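Local coordinates for sulfur oxidation protein soxB (Thermus thermophilus, PDB 2WDD) that acts as a thiosulfohydrolase of the sulfur oxidation pathway, hydrolysing a sulfur-sulfur bond at a site that holds two manganese ions, at residues Q40-F46 / G99-G105; L371-D375 / P402-W406; D382-E387 / S467-G471; V399-A403 / Y507-L511; W418-Y422 / Y527-A531. Where two conformers were deposited one is given. Residues are numbered along the deposited sequence.

Contacts 2, 3 and 4 cluster in the 5'-nucleotidase-type C-terminal region, with centres 10 to 12 Å apart. Contacts 2 and 4 share P402 and A403. Contacts 2 and 3 are joined by a salt bridge, K373 NZ to D382 OD1 at 2.7 Å, and strand 468-470 of contact 3 pairs antiparallel with strand 398-401 of contact 4. Contact 5 packs against contact 3 through L530 and V385. Contact 1 touches contact 2, F46 CZ to R405 O at 3.6 Å, and contact 5, F42 CD1 to D419 OD2 at 3.7 Å. Contacts 1 and 2 border the dimanganese site: W406 is about 3 Å from the sulfate and 5 Å from manganese, F46 about 8 Å from manganese (nearest side-chain atoms).

Contact 1 (Q40-F46 / G99-G105); sequences QAFPHYF and GPIGGMG
Two backbone hydrogen bonds, H44 N to I101 O (2.8 Å) and I101 N to H44 O (2.7 Å), make a single antiparallel beta bridge of the hydrogen-bonded type between two loops. A third, M104 N to A41 O (2.9 Å), ties the first turn of helix 104-120, N-capped by G103, to the 40-46 loop. Water 1 links Q40 O to G103 N, water 2 A41 O to G105 N. G103 CA (phi 97°) lies 3.7 Å from F42 CA; a beta carbon would clash with P43 CD. H44 takes the p rotamer, ND1 hydrogen-bonded to T408 OG1 and NE2 to A308 O; I101 (p, p) brings CD1 to 3.6 Å from H44 NE2 and 4.1 Å from F46 CB. The F46 side chain lies about 4 Å from that of metal ligand H288. P43 CB meets P100 CG at 3.7 Å and A41 CB meets M104 SD at 3.8 Å. P100 CB lies over the face of the Y45 ring (m rotamer), a CH-pi contact 4.1 Å from the centroid.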
# COMPACT_ATOMS: atom_id res chain seq x y z
N GLN A 40 5.97 8.51 -3.26
CA GLN A 40 5.33 9.26 -4.34
C GLN A 40 5.49 10.76 -4.18
O GLN A 40 4.75 11.41 -3.45
CB GLN A 40 3.89 8.82 -4.53
CG GLN A 40 3.79 7.36 -4.98
CD GLN A 40 4.49 7.14 -6.30
OE1 GLN A 40 4.10 7.73 -7.31
NE2 GLN A 40 5.58 6.36 -6.29
N ALA A 41 6.51 11.29 -4.85
CA ALA A 41 6.88 12.68 -4.68
C ALA A 41 6.02 13.70 -5.40
O ALA A 41 5.96 14.87 -5.00
CB ALA A 41 8.34 12.86 -5.07
N PHE A 42 5.36 13.26 -6.46
CA PHE A 42 4.60 14.17 -7.29
C PHE A 42 3.13 13.85 -7.39
O PHE A 42 2.73 12.69 -7.26
CB PHE A 42 5.21 14.16 -8.69
CG PHE A 42 6.66 14.52 -8.71
CD1 PHE A 42 7.64 13.54 -8.82
CD2 PHE A 42 7.05 15.83 -8.46
CE1 PHE A 42 8.98 13.88 -8.78
CE2 PHE A 42 8.40 16.17 -8.42
CZ PHE A 42 9.36 15.20 -8.58
N PRO A 43 2.32 14.87 -7.70
CA PRO A 43 0.89 14.63 -7.90
C PRO A 43 0.75 13.56 -8.97
O PRO A 43 1.50 13.54 -9.96
CB PRO A 43 0.39 15.96 -8.45
CG PRO A 43 1.32 16.98 -7.86
CD PRO A 43 2.67 16.30 -7.82
N HIS A 44 -0.17 12.63 -8.77
CA HIS A 44 -0.38 11.55 -9.72
C HIS A 44 -1.81 11.04 -9.55
O HIS A 44 -2.60 11.65 -8.83
CB HIS A 44 0.66 10.42 -9.51
CG HIS A 44 0.54 9.70 -8.20
ND1 HIS A 44 0.34 8.34 -8.13
CD2 HIS A 44 0.61 10.14 -6.93
CE1 HIS A 44 0.26 7.98 -6.86
NE2 HIS A 44 0.40 9.05 -6.11
N TYR A 45 -2.15 9.94 -10.20
CA TYR A 45 -3.50 9.41 -10.06
C TYR A 45 -3.41 8.05 -9.41
O TYR A 45 -2.45 7.32 -9.64
CB TYR A 45 -4.18 9.33 -11.41
CG TYR A 45 -4.24 10.67 -12.09
CD1 TYR A 45 -5.28 11.57 -11.82
CD2 TYR A 45 -3.23 11.08 -12.95
CE1 TYR A 45 -5.31 12.82 -12.42
CE2 TYR A 45 -3.26 12.33 -13.55
CZ TYR A 45 -4.32 13.18 -13.31
OH TYR A 45 -4.34 14.43 -13.91
N PHE A 46 -4.40 7.72 -8.58
CA PHE A 46 -4.39 6.43 -7.88
C PHE A 46 -5.83 5.96 -7.66
O PHE A 46 -6.51 6.43 -6.74
CB PHE A 46 -3.66 6.57 -6.54
CG PHE A 46 -3.37 5.25 -5.86
CD1 PHE A 46 -2.16 4.60 -6.05
CD2 PHE A 46 -4.30 4.67 -5.01
CE1 PHE A 46 -1.89 3.40 -5.42
CE2 PHE A 46 -4.05 3.46 -4.38
CZ PHE A 46 -2.83 2.82 -4.59
N GLY A 99 -8.53 16.73 -10.66
CA GLY A 99 -7.08 16.76 -10.79
C GLY A 99 -6.39 15.62 -10.07
O GLY A 99 -7.04 14.77 -9.44
N PRO A 100 -5.06 15.55 -10.17
CA PRO A 100 -4.28 14.49 -9.55
C PRO A 100 -4.31 14.60 -8.03
O PRO A 100 -4.57 15.67 -7.46
CB PRO A 100 -2.86 14.77 -10.06
CG PRO A 100 -2.84 16.25 -10.25
CD PRO A 100 -4.20 16.58 -10.78
N ILE A 101 -3.98 13.48 -7.38
CA ILE A 101 -3.90 13.43 -5.93
C ILE A 101 -2.43 13.38 -5.50
O ILE A 101 -1.52 13.20 -6.33
CB ILE A 101 -4.68 12.22 -5.35
CG1 ILE A 101 -4.23 10.90 -5.97
CG2 ILE A 101 -6.18 12.41 -5.54
CD1 ILE A 101 -2.87 10.42 -5.49
N GLY A 102 -2.20 13.57 -4.21
CA GLY A 102 -0.87 13.46 -3.65
C GLY A 102 0.14 14.48 -4.10
O GLY A 102 -0.19 15.61 -4.48
N GLY A 103 1.40 14.06 -4.03
CA GLY A 103 2.56 14.91 -4.26
C GLY A 103 3.02 15.34 -2.87
O GLY A 103 2.19 15.64 -1.99
N MET A 104 4.32 15.32 -2.63
CA MET A 104 4.82 15.71 -1.31
C MET A 104 4.57 17.20 -1.05
O MET A 104 4.34 17.61 0.09
CB MET A 104 6.31 15.39 -1.19
CG MET A 104 6.58 13.91 -1.02
SD MET A 104 8.30 13.49 -1.35
CE MET A 104 8.33 11.79 -0.85
N GLY A 105 4.57 17.99 -2.12
CA GLY A 105 4.31 19.42 -1.98
C GLY A 105 2.93 19.66 -1.40
O GLY A 105 2.77 20.30 -0.36
O HOH W 1 1.96 11.50 -3.28
O HOH W 2 5.04 17.49 -5.01

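Contact 2 (L371-D375 / P402-W406); sequences LYKRD and PAVRW
K373 points its CA-CB bond toward 402-406 and runs along it with chi1 t, chi2 p and the rest t, so that CG lies 3.8 Å from W406 O, CE 3.5 Å from V404 O and 3.9 Å from V404 CG2, and NZ donates to P402 O at 2.9 Å. Its stronger partner is D382, through a salt bridge. The carbonyl it captures opens an inverse gamma turn centred on A403 (-86/54), closed by a weak V404 N to P402 O bond of 3.0 Å. Both segments are loops of the 5'-nucleotidase C-terminal domain, and the second leads to the metal site, with R405 beside H288 and W406 beside the sulfate. R374 follows, its CA 5.9 Å from that of R405. In the conformers given, the two guanidiniums stack, centres 3.8 Å apart and planes at 28°; D465 OD2 forms salt bridges to both. Both have a second deposited conformer, so the 2.4 Å R374 NH1 to R405 NE approach, and the stack, may not represent co-occupied states.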
# COMPACT_ATOMS: atom_id res chain seq x y z
N LEU A 371 -4.68 2.66 -17.26
CA LEU A 371 -3.80 1.61 -16.73
C LEU A 371 -3.89 1.70 -15.20
O LEU A 371 -3.49 2.71 -14.60
CB LEU A 371 -2.35 1.82 -17.18
CG LEU A 371 -2.12 1.63 -18.68
CD1 LEU A 371 -0.67 2.00 -19.05
CD2 LEU A 371 -2.42 0.16 -19.07
N TYR A 372 -4.48 0.68 -14.58
CA TYR A 372 -4.62 0.65 -13.12
C TYR A 372 -3.95 -0.62 -12.62
O TYR A 372 -3.78 -1.59 -13.36
CB TYR A 372 -6.09 0.71 -12.69
CG TYR A 372 -6.94 -0.44 -13.19
CD1 TYR A 372 -7.14 -1.58 -12.42
CD2 TYR A 372 -7.53 -0.39 -14.45
CE1 TYR A 372 -7.96 -2.61 -12.86
CE2 TYR A 372 -8.32 -1.43 -14.91
CZ TYR A 372 -8.51 -2.56 -14.12
OH TYR A 372 -9.31 -3.59 -14.56
N LYS A 373 -3.57 -0.60 -11.34
CA LYS A 373 -2.85 -1.70 -10.73
C LYS A 373 -3.60 -2.51 -9.69
O LYS A 373 -3.49 -3.73 -9.64
CB LYS A 373 -1.58 -1.14 -10.05
CG LYS A 373 -0.87 -2.14 -9.13
CD LYS A 373 -0.04 -3.12 -9.96
CE LYS A 373 0.57 -4.23 -9.10
NZ LYS A 373 1.66 -4.92 -9.87
N ARG A 374 -4.35 -1.84 -8.82
CA ARG A 374 -5.01 -2.53 -7.72
C ARG A 374 -6.26 -3.32 -8.07
O ARG A 374 -7.14 -2.82 -8.78
CB ARG A 374 -5.30 -1.56 -6.57
CG ARG A 374 -4.05 -0.99 -5.91
CD ARG A 374 -4.15 -1.06 -4.40
NE ARG A 374 -4.64 -2.36 -3.95
CZ ARG A 374 -5.51 -2.53 -2.96
NH1 ARG A 374 -5.90 -3.75 -2.62
NH2 ARG A 374 -5.97 -1.48 -2.28
N ASP A 375 -6.33 -4.55 -7.55
CA ASP A 375 -7.47 -5.44 -7.75
C ASP A 375 -7.12 -6.77 -7.10
O ASP A 375 -5.95 -7.15 -7.04
CB ASP A 375 -7.76 -5.68 -9.24
CG ASP A 375 -9.05 -6.46 -9.45
OD1 ASP A 375 -10.11 -5.88 -9.17
OD2 ASP A 375 -9.01 -7.67 -9.82
N PRO A 402 3.64 -9.49 -9.56
CA PRO A 402 3.38 -9.37 -8.13
C PRO A 402 2.20 -8.45 -7.85
O PRO A 402 2.15 -7.30 -8.33
CB PRO A 402 4.68 -8.75 -7.59
CG PRO A 402 5.19 -7.92 -8.75
CD PRO A 402 4.79 -8.68 -10.01
N ALA A 403 1.28 -8.94 -7.03
CA ALA A 403 0.08 -8.20 -6.70
C ALA A 403 0.27 -7.24 -5.53
O ALA A 403 -0.49 -7.27 -4.57
CB ALA A 403 -1.07 -9.16 -6.42
N VAL A 404 1.28 -6.39 -5.63
CA VAL A 404 1.52 -5.38 -4.60
C VAL A 404 0.41 -4.34 -4.66
O VAL A 404 -0.25 -4.16 -5.70
CB VAL A 404 2.90 -4.73 -4.72
CG1 VAL A 404 4.01 -5.73 -4.45
CG2 VAL A 404 3.08 -4.02 -6.08
N ARG A 405 0.19 -3.65 -3.54
CA ARG A 405 -0.85 -2.63 -3.53
C ARG A 405 -0.34 -1.23 -3.81
O ARG A 405 -1.13 -0.29 -3.89
CB ARG A 405 -1.71 -2.70 -2.26
CG ARG A 405 -2.71 -3.86 -2.30
CD ARG A 405 -3.62 -3.94 -1.08
NE ARG A 405 -4.50 -5.10 -1.20
CZ ARG A 405 -5.54 -5.34 -0.41
NH1 ARG A 405 -6.27 -6.43 -0.62
NH2 ARG A 405 -5.82 -4.52 0.58
N TRP A 406 0.97 -1.09 -4.01
CA TRP A 406 1.52 0.21 -4.40
C TRP A 406 1.59 0.34 -5.93
O TRP A 406 1.54 -0.66 -6.66
CB TRP A 406 2.90 0.45 -3.79
CG TRP A 406 3.87 -0.70 -3.83
CD1 TRP A 406 4.06 -1.64 -2.85
CD2 TRP A 406 4.93 -0.90 -4.78
NE1 TRP A 406 5.14 -2.44 -3.16
CE2 TRP A 406 5.69 -2.00 -4.33
CE3 TRP A 406 5.31 -0.25 -5.96
CZ2 TRP A 406 6.80 -2.49 -5.05
CZ3 TRP A 406 6.39 -0.74 -6.67
CH2 TRP A 406 7.13 -1.84 -6.21

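Contact 3 (D382-E387 / S467-G471); sequences DQLVGE and SRVFG
Helix 380-392 packs here on strand 468-470 of the mixed sheet of the 5'-nucleotidase C-terminal domain, the local axes 8.3 Å apart at closest approach and crossing at -39°, with D382 beside R468 (CA-CA 6.8 Å) and G386 beside F470 (5.4 Å). The strand residues R468 and F470 both direct CA-CB toward the helix, as alternate strand residues should. R468 adopts m, p, t with chi4 at 86°, a bent shape that brings NE to D382 OD2 at 2.8 Å (150°) in a salt bridge near the guanidinium plane; its NH2 is held by the carbonyls of K373 and D375. D382 (m) has further partners, S379 and K373. F470 uses the t rotamer (chi2 62°); its ring lies along the helix from Q383 to E387, with Q383 O over one face and CD2 3.4 Å from G386 C. G386 makes this fit possible, for a beta carbon would fall 2.5 Å from F470 CB. Q383 (t, t) brings CG to 3.8 Å from F470 CE1, and its NE2 donates to E387 OE2 at 2.8 Å, one turn on; Q383 OE1 bonds to Y378. E387 (m, t) completes the border, its CG 3.6 Å from F470 CZ.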
# COMPACT_ATOMS: atom_id res chain seq x y z
N ASP A 382 -0.90 -4.69 -15.06
CA ASP A 382 -0.20 -5.97 -15.01
C ASP A 382 -0.30 -6.71 -16.34
O ASP A 382 0.62 -7.45 -16.72
CB ASP A 382 -0.66 -6.82 -13.84
CG ASP A 382 -0.27 -6.23 -12.50
OD1 ASP A 382 0.92 -5.91 -12.31
OD2 ASP A 382 -1.18 -5.97 -11.68
N GLN A 383 -1.40 -6.51 -17.05
CA GLN A 383 -1.51 -7.13 -18.36
C GLN A 383 -0.47 -6.50 -19.29
O GLN A 383 0.18 -7.20 -20.06
CB GLN A 383 -2.91 -7.05 -18.95
CG GLN A 383 -2.91 -7.59 -20.37
CD GLN A 383 -4.28 -7.77 -20.97
OE1 GLN A 383 -5.25 -8.00 -20.26
NE2 GLN A 383 -4.35 -7.71 -22.30
N LEU A 384 -0.30 -5.18 -19.21
CA LEU A 384 0.69 -4.50 -20.04
C LEU A 384 2.08 -5.10 -19.79
O LEU A 384 2.83 -5.38 -20.73
CB LEU A 384 0.70 -3.00 -19.74
CG LEU A 384 1.68 -2.12 -20.51
CD1 LEU A 384 1.25 -0.66 -20.43
CD2 LEU A 384 3.09 -2.29 -19.95
N VAL A 385 2.42 -5.30 -18.51
CA VAL A 385 3.72 -5.88 -18.19
C VAL A 385 3.83 -7.28 -18.81
O VAL A 385 4.86 -7.64 -19.38
CB VAL A 385 3.95 -5.91 -16.67
CG1 VAL A 385 5.23 -6.70 -16.33
CG2 VAL A 385 4.03 -4.49 -16.11
N GLY A 386 2.76 -8.06 -18.73
CA GLY A 386 2.76 -9.39 -19.31
C GLY A 386 3.01 -9.33 -20.81
O GLY A 386 3.78 -10.13 -21.33
N GLU A 387 2.36 -8.38 -21.48
CA GLU A 387 2.54 -8.21 -22.93
C GLU A 387 3.97 -7.77 -23.26
O GLU A 387 4.55 -8.22 -24.25
CB GLU A 387 1.54 -7.21 -23.49
CG GLU A 387 0.09 -7.70 -23.39
CD GLU A 387 -0.90 -6.75 -24.02
OE1 GLU A 387 -0.46 -5.79 -24.70
OE2 GLU A 387 -2.11 -6.96 -23.87
N SER A 467 -1.38 -12.95 -7.36
CA SER A 467 -0.46 -12.77 -8.48
C SER A 467 -1.25 -12.82 -9.79
O SER A 467 -2.16 -13.64 -9.95
CB SER A 467 0.56 -13.91 -8.47
OG SER A 467 1.44 -13.83 -9.58
N ARG A 468 -0.88 -11.95 -10.73
CA ARG A 468 -1.53 -11.91 -12.04
C ARG A 468 -0.70 -12.75 -12.99
O ARG A 468 0.50 -12.57 -13.08
CB ARG A 468 -1.63 -10.48 -12.55
CG ARG A 468 -2.49 -9.57 -11.67
CD ARG A 468 -1.76 -9.07 -10.42
NE ARG A 468 -2.37 -7.82 -9.98
CZ ARG A 468 -3.43 -7.72 -9.18
NH1 ARG A 468 -3.94 -8.80 -8.59
NH2 ARG A 468 -3.94 -6.52 -8.94
N VAL A 469 -1.34 -13.70 -13.67
CA VAL A 469 -0.62 -14.60 -14.55
C VAL A 469 -1.05 -14.44 -16.00
O VAL A 469 -2.08 -14.96 -16.43
CB VAL A 469 -0.74 -16.06 -14.10
CG1 VAL A 469 0.33 -16.90 -14.81
CG2 VAL A 469 -0.59 -16.17 -12.58
N PHE A 470 -0.27 -13.66 -16.72
CA PHE A 470 -0.58 -13.41 -18.12
C PHE A 470 -0.21 -14.65 -18.92
O PHE A 470 0.91 -15.16 -18.79
CB PHE A 470 0.20 -12.21 -18.63
CG PHE A 470 -0.18 -11.78 -20.01
CD1 PHE A 470 -1.47 -11.36 -20.29
CD2 PHE A 470 0.75 -11.82 -21.03
CE1 PHE A 470 -1.83 -11.00 -21.58
CE2 PHE A 470 0.40 -11.45 -22.32
CZ PHE A 470 -0.88 -11.04 -22.59
N GLY A 471 -1.14 -15.13 -19.75
CA GLY A 471 -0.93 -16.33 -20.54
C GLY A 471 -1.76 -17.50 -20.04
O GLY A 471 -1.80 -18.57 -20.64

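Contact 4 (V399-A403 / Y507-L511); sequences VFSPA and YGGRL
P402 lies against the face of Y507, its CD 3.6 Å from the ring centroid and 20° off the normal, a CH-pi contact in which CD also meets CZ at 3.4 Å. Strand 398-401 runs parallel to strand 501-507 in the C-terminal-domain sheet, and this contact forms where the two strands end: S401 faces Y507 (CA-CA 6.4 Å) and P402 faces G508 (5.8 Å). G508 turns with phi 76°, psi 19°; a beta carbon would sit 2.9 Å from P402 CG, so glycine permits the close approach. Y507 in rotamer p swings its ring over the strand end, and water 3 bridges its OH (2.6 Å) to S401 OG (2.6 Å). The chain folds back so that L511 (t, p) sets CD2 3.4 Å from the centroid of the F400 ring, 14° off the normal; L437 and V445 border the pair. No direct hydrogen bond crosses between 399-403 and 507-511: the contact here is apolar and water-mediated, while backbone pairing of the same strands, F400 with A505, lies just before it.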
# COMPACT_ATOMS: atom_id res chain seq x y z
N VAL A 399 3.45 -15.22 -17.45
CA VAL A 399 4.18 -14.17 -16.74
C VAL A 399 3.48 -13.92 -15.41
O VAL A 399 2.32 -13.51 -15.41
CB VAL A 399 4.23 -12.86 -17.54
CG1 VAL A 399 5.01 -11.79 -16.78
CG2 VAL A 399 4.81 -13.09 -18.96
N PHE A 400 4.19 -14.13 -14.30
CA PHE A 400 3.63 -13.90 -12.97
C PHE A 400 4.02 -12.51 -12.49
O PHE A 400 5.20 -12.24 -12.27
CB PHE A 400 4.17 -14.94 -11.97
CG PHE A 400 3.69 -16.33 -12.21
CD1 PHE A 400 2.68 -16.88 -11.42
CD2 PHE A 400 4.27 -17.13 -13.18
CE1 PHE A 400 2.25 -18.18 -11.61
CE2 PHE A 400 3.84 -18.43 -13.39
CZ PHE A 400 2.81 -18.95 -12.61
N SER A 401 3.03 -11.65 -12.31
CA SER A 401 3.26 -10.29 -11.83
C SER A 401 2.85 -10.20 -10.38
O SER A 401 1.82 -10.75 -9.98
CB SER A 401 2.44 -9.28 -12.66
OG SER A 401 2.98 -9.11 -13.95
N PRO A 402 3.64 -9.49 -9.56
CA PRO A 402 3.38 -9.37 -8.13
C PRO A 402 2.20 -8.45 -7.85
O PRO A 402 2.15 -7.30 -8.33
CB PRO A 402 4.68 -8.75 -7.59
CG PRO A 402 5.19 -7.92 -8.75
CD PRO A 402 4.79 -8.68 -10.01
N ALA A 403 1.28 -8.94 -7.03
CA ALA A 403 0.08 -8.20 -6.70
C ALA A 403 0.27 -7.24 -5.53
O ALA A 403 -0.49 -7.27 -4.57
CB ALA A 403 -1.07 -9.16 -6.42
N TYR A 507 8.74 -11.53 -11.41
CA TYR A 507 9.57 -10.52 -10.78
C TYR A 507 8.87 -10.07 -9.50
O TYR A 507 7.65 -10.26 -9.35
CB TYR A 507 9.79 -9.31 -11.72
CG TYR A 507 8.58 -8.43 -11.89
CD1 TYR A 507 8.44 -7.27 -11.13
CD2 TYR A 507 7.62 -8.70 -12.86
CE1 TYR A 507 7.37 -6.44 -11.29
CE2 TYR A 507 6.50 -7.87 -13.00
CZ TYR A 507 6.40 -6.73 -12.21
OH TYR A 507 5.34 -5.86 -12.32
N GLY A 508 9.64 -9.51 -8.58
CA GLY A 508 9.10 -8.98 -7.32
C GLY A 508 8.70 -9.99 -6.26
O GLY A 508 7.97 -9.64 -5.32
N GLY A 509 9.20 -11.22 -6.36
CA GLY A 509 8.86 -12.25 -5.40
C GLY A 509 9.89 -13.36 -5.31
O GLY A 509 11.08 -13.13 -5.52
N ARG A 510 9.42 -14.57 -5.01
CA ARG A 510 10.29 -15.73 -4.82
C ARG A 510 9.92 -16.92 -5.68
O ARG A 510 10.44 -18.02 -5.46
CB ARG A 510 10.19 -16.20 -3.37
CG ARG A 510 10.82 -15.26 -2.39
CD ARG A 510 10.53 -15.72 -0.97
NE ARG A 510 11.16 -14.82 -0.03
CZ ARG A 510 11.30 -15.08 1.26
NH1 ARG A 510 10.86 -16.23 1.76
NH2 ARG A 510 11.90 -14.19 2.03
N LEU A 511 8.98 -16.75 -6.60
CA LEU A 511 8.55 -17.88 -7.40
C LEU A 511 9.70 -18.62 -8.09
O LEU A 511 9.71 -19.85 -8.18
CB LEU A 511 7.50 -17.43 -8.41
CG LEU A 511 6.87 -18.55 -9.23
CD1 LEU A 511 6.31 -19.65 -8.31
CD2 LEU A 511 5.76 -17.96 -10.12
O HOH W 3 3.23 -6.50 -13.63

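Contact 5 (W418-Y422 / Y527-A531). With TBU (tertiary-butyl alcohol), chain D.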
# COMPACT_ATOMS: atom_id res chain seq x y z
N TRP A 418 9.46 7.24 -16.94
CA TRP A 418 10.30 6.41 -16.08
C TRP A 418 9.81 6.53 -14.64
O TRP A 418 9.82 5.55 -13.89
CB TRP A 418 11.77 6.84 -16.17
CG TRP A 418 12.55 6.01 -17.13
CD1 TRP A 418 12.97 6.37 -18.38
CD2 TRP A 418 13.03 4.68 -16.90
NE1 TRP A 418 13.67 5.33 -18.95
CE2 TRP A 418 13.73 4.29 -18.06
CE3 TRP A 418 12.92 3.79 -15.84
CZ2 TRP A 418 14.33 3.04 -18.18
CZ3 TRP A 418 13.53 2.55 -15.94
CH2 TRP A 418 14.23 2.19 -17.11
N ASP A 419 9.38 7.73 -14.25
CA ASP A 419 8.88 7.91 -12.88
C ASP A 419 7.71 6.96 -12.62
O ASP A 419 7.62 6.38 -11.54
CB ASP A 419 8.53 9.37 -12.58
CG ASP A 419 8.58 9.69 -11.09
OD1 ASP A 419 9.56 9.30 -10.42
OD2 ASP A 419 7.59 10.24 -10.55
N HIS A 420 6.86 6.76 -13.62
CA HIS A 420 5.75 5.81 -13.47
C HIS A 420 6.30 4.39 -13.37
O HIS A 420 5.82 3.58 -12.58
CB HIS A 420 4.79 5.87 -14.66
CG HIS A 420 4.06 7.17 -14.79
ND1 HIS A 420 3.98 7.84 -16.00
CD2 HIS A 420 3.32 7.88 -13.91
CE1 HIS A 420 3.23 8.92 -15.85
NE2 HIS A 420 2.83 8.98 -14.59
N LEU A 421 7.27 4.05 -14.22
CA LEU A 421 7.82 2.69 -14.17
C LEU A 421 8.35 2.40 -12.77
O LEU A 421 8.18 1.30 -12.25
CB LEU A 421 8.93 2.50 -15.21
CG LEU A 421 8.53 2.59 -16.68
CD1 LEU A 421 9.72 2.14 -17.56
CD2 LEU A 421 7.29 1.77 -16.96
N TYR A 422 9.02 3.38 -12.15
CA TYR A 422 9.54 3.19 -10.80
C TYR A 422 8.40 3.13 -9.78
O TYR A 422 8.48 2.38 -8.81
CB TYR A 422 10.53 4.29 -10.43
CG TYR A 422 11.80 4.33 -11.26
CD1 TYR A 422 12.51 3.17 -11.54
CD2 TYR A 422 12.30 5.54 -11.73
CE1 TYR A 422 13.67 3.21 -12.31
CE2 TYR A 422 13.46 5.59 -12.50
CZ TYR A 422 14.14 4.42 -12.78
OH TYR A 422 15.29 4.48 -13.53
N TYR A 527 11.96 -3.08 -15.02
CA TYR A 527 11.76 -1.76 -15.63
C TYR A 527 12.58 -1.52 -16.90
O TYR A 527 12.16 -0.77 -17.77
CB TYR A 527 11.85 -0.60 -14.64
CG TYR A 527 13.00 -0.69 -13.67
CD1 TYR A 527 14.31 -0.44 -14.07
CD2 TYR A 527 12.77 -0.92 -12.31
CE1 TYR A 527 15.36 -0.48 -13.16
CE2 TYR A 527 13.81 -0.95 -11.40
CZ TYR A 527 15.10 -0.72 -11.83
OH TYR A 527 16.13 -0.78 -10.90
N GLU A 528 13.73 -2.19 -17.00
CA GLU A 528 14.54 -2.07 -18.21
C GLU A 528 13.79 -2.75 -19.35
O GLU A 528 13.78 -2.25 -20.49
CB GLU A 528 15.92 -2.71 -18.03
CG GLU A 528 16.83 -1.91 -17.11
CD GLU A 528 18.22 -2.51 -16.94
OE1 GLU A 528 18.53 -3.53 -17.61
OE2 GLU A 528 19.01 -1.97 -16.14
N VAL A 529 13.15 -3.88 -19.06
CA VAL A 529 12.40 -4.60 -20.07
C VAL A 529 11.22 -3.74 -20.51
O VAL A 529 10.93 -3.59 -21.70
CB VAL A 529 11.93 -5.98 -19.52
CG1 VAL A 529 11.06 -6.70 -20.53
CG2 VAL A 529 13.14 -6.83 -19.12
N LEU A 530 10.53 -3.15 -19.53
CA LEU A 530 9.39 -2.31 -19.84
C LEU A 530 9.76 -1.11 -20.68
O LEU A 530 9.06 -0.79 -21.65
CB LEU A 530 8.71 -1.84 -18.56
CG LEU A 530 8.07 -2.98 -17.78
CD1 LEU A 530 7.56 -2.47 -16.46
CD2 LEU A 530 6.93 -3.60 -18.60
N ALA A 531 10.85 -0.43 -20.33
CA ALA A 531 11.27 0.74 -21.08
C ALA A 531 11.63 0.34 -22.51
O ALA A 531 11.27 1.04 -23.44
CB ALA A 531 12.43 1.45 -20.39
O TBU D . 17.19 3.03 -10.69
C TBU D . 18.57 3.20 -10.40
C1 TBU D . 19.30 3.75 -11.61
C2 TBU D . 18.71 4.18 -9.24
C3 TBU D . 19.19 1.85 -10.04
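Y527 opens the second segment and supplies its largest share of buried area. Its CA-CB bond points toward helix 418-425, and the p rotamer (chi1 44°) turns the ring into an aromatic cluster with W418 and Y422. The edge of Y422 meets its face in a T-shaped pair, centroids 5.2 Å apart and planes at 80°. W418 lies obliquely to it, centroids 6.0 Å apart, with CZ3 3.6 Å from Y527 CD1. Both tyrosines line the pocket of a bound tert-butyl alcohol, together with L141: the alcohol oxygen TBU O is 3.7 Å from Y422 OH and 4.0 Å from Y527 OH, too far for hydrogen bonds, and Y422 OH itself is hydrogen-bonded to H359. E528 only borders the contact, its N 4.4 Å from W418 CH2. L530 puts CB 4.2 Å from L421 CD2. One turn after Y527, A531 brings CB to 3.3 Å from W418 CZ2 and 4.0 Å from L421 CD1, its small side chain admitting the indole. L421 thus rests among Y527, L530 and A531, and no hydrogen bond crosses between the segments. The local axes are 10.4 Å apart at closest approach with N-to-C directions at 143°, a roughly antiparallel pair. On the flanks, helix 380-392 meets L421 and L530 through W381, while helix 357-361 touches Y422 through L360.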